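Local coordinates for protein restriction endonuclease PacI (Pseudomonas alcaligenes, PDB 3LDY) that cuts double-stranded DNA at the rare, all-A/T eight-base-pair sequence TTAATTAA, working as a homodimer of the HNH (beta-beta-alpha-metal) nuclease family, at residues Cys7-Ala12 / Lys22-Cys27. Residues are numbered along the deposited sequence; the frame is centred on the assembly and turned at random.
With ZN (zinc ion), chain E.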
# COMPACT_ATOMS: atom_id res chain seq x y z
N CYS A 7 -6.33 7.07 -31.72
CA CYS A 7 -7.15 8.29 -31.66
C CYS A 7 -6.87 9.24 -32.82
O CYS A 7 -7.57 10.23 -32.98
CB CYS A 7 -6.94 9.03 -30.34
SG CYS A 7 -5.23 9.62 -30.09
N GLN A 8 -5.82 8.94 -33.59
CA GLN A 8 -5.30 9.78 -34.67
C GLN A 8 -4.90 11.19 -34.27
O GLN A 8 -4.69 12.06 -35.14
CB GLN A 8 -6.23 9.77 -35.89
CG GLN A 8 -5.95 8.61 -36.83
CD GLN A 8 -7.18 7.75 -37.05
OE1 GLN A 8 -7.70 7.15 -36.10
NE2 GLN A 8 -7.66 7.69 -38.30
N ARG A 9 -4.76 11.44 -32.97
CA ARG A 9 -4.28 12.75 -32.55
C ARG A 9 -2.81 12.93 -32.89
O ARG A 9 -2.03 11.96 -32.96
CB ARG A 9 -4.51 12.99 -31.07
CG ARG A 9 -5.96 13.25 -30.69
CD ARG A 9 -6.08 13.43 -29.18
NE ARG A 9 -5.48 12.30 -28.44
CZ ARG A 9 -5.15 12.33 -27.14
NH1 ARG A 9 -5.30 13.45 -26.41
NH2 ARG A 9 -4.62 11.25 -26.58
N ASN A 10 -2.44 14.19 -33.12
CA ASN A 10 -1.03 14.57 -33.26
C ASN A 10 -0.34 14.99 -31.97
O ASN A 10 -0.65 16.05 -31.39
CB ASN A 10 -0.83 15.61 -34.35
CG ASN A 10 -0.09 15.05 -35.53
OD1 ASN A 10 -0.70 14.64 -36.52
ND2 ASN A 10 1.24 14.99 -35.41
N LEU A 11 0.61 14.16 -31.55
CA LEU A 11 1.08 14.18 -30.17
C LEU A 11 2.60 14.25 -30.07
O LEU A 11 3.31 13.76 -30.95
CB LEU A 11 0.56 12.94 -29.44
CG LEU A 11 -0.96 12.82 -29.28
CD1 LEU A 11 -1.38 11.42 -28.89
CD2 LEU A 11 -1.49 13.83 -28.28
N ALA A 12 3.09 14.85 -28.98
CA ALA A 12 4.51 14.81 -28.66
C ALA A 12 4.97 13.41 -28.22
O ALA A 12 4.16 12.59 -27.74
CB ALA A 12 4.84 15.84 -27.59
N LYS A 22 2.38 0.85 -29.68
CA LYS A 22 2.27 1.94 -30.65
C LYS A 22 1.21 3.01 -30.30
O LYS A 22 1.38 4.17 -30.69
CB LYS A 22 2.03 1.37 -32.05
CG LYS A 22 3.25 0.68 -32.68
CD LYS A 22 2.93 0.18 -34.10
CE LYS A 22 4.10 -0.58 -34.74
NZ LYS A 22 3.75 -1.09 -36.11
N MET A 23 0.16 2.65 -29.56
CA MET A 23 -0.88 3.62 -29.20
C MET A 23 -0.42 4.59 -28.09
O MET A 23 0.47 4.26 -27.31
CB MET A 23 -2.20 2.91 -28.81
CG MET A 23 -2.23 2.29 -27.42
SD MET A 23 -3.81 1.48 -27.04
CE MET A 23 -3.43 -0.23 -27.50
N CYS A 24 -1.02 5.78 -28.04
CA CYS A 24 -0.68 6.78 -27.02
C CYS A 24 -1.13 6.42 -25.59
O CYS A 24 -1.94 5.50 -25.39
CB CYS A 24 -1.22 8.17 -27.41
SG CYS A 24 -2.98 8.43 -27.12
N LYS A 25 -0.61 7.15 -24.60
CA LYS A 25 -0.93 6.88 -23.18
C LYS A 25 -2.42 7.03 -22.87
O LYS A 25 -2.97 6.28 -22.07
CB LYS A 25 -0.12 7.79 -22.26
CG LYS A 25 1.39 7.53 -22.26
CD LYS A 25 2.10 8.65 -21.52
CE LYS A 25 3.59 8.32 -21.33
NZ LYS A 25 4.27 9.38 -20.52
N GLY A 26 -3.06 8.02 -23.49
CA GLY A 26 -4.50 8.26 -23.35
C GLY A 26 -5.30 7.09 -23.87
O GLY A 26 -6.22 6.58 -23.17
N CYS A 27 -4.97 6.65 -25.08
CA CYS A 27 -5.61 5.48 -25.67
C CYS A 27 -5.41 4.24 -24.80
O CYS A 27 -6.37 3.53 -24.48
CB CYS A 27 -5.14 5.24 -27.12
SG CYS A 27 -5.96 6.35 -28.34
ZN ZN E . -4.25 7.74 -28.99
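Cys7 faces Cys24 and Cys27 across a zinc ion, three of the four thiolates in a Cys4 site built from two CxxC pairs; Cys4 supplies the fourth. The site ties the turn before strand 10-11 to the start of helix 25-40, and it lies well away from the centre of the chain. Cys7 SG and Cys24 SG each bind zinc at 2.4 Å, Cys27 SG at 2.3 Å.

Traced outward, Arg9 CB sits 3.6 Å from Cys7 SG, and CG and CD carry the chain around that sulfur. The bend at chi3 (-54°) then turns Arg9 NE back onto Cys7 SG, in a nearly straight N-H...S bond of 3.2 Å in the guanidinium plane. Cys7 SG also accepts from Arg9 N, so backbone and side chain of one residue both grip this metal-bound sulfur. CZ lies at the centre of the flat group, one face of which is covered by Leu11 CD2. At the tip, Arg9 NH2 reaches residues 22-27 and lies 3.3 Å from Cys24 SG, which sits at the guanidinium edge, near its plane, with Gly26 CA nearby. The positive group probably offsets part of the negative charge gathered on the four sulfurs. Shortened to an alanine here, the chain would probably leave Cys7 SG with this residue's backbone N-H alone and Cys24 SG without its neighbouring positive charge.

Leu11 also packs its other methyl, CD1, against Cys24 CB at 3.6 Å. Cys24 itself is the N-cap of the helix: besides binding zinc, Cys24 SG accepts from Cys27 N at 3.4 Å, a capping bond.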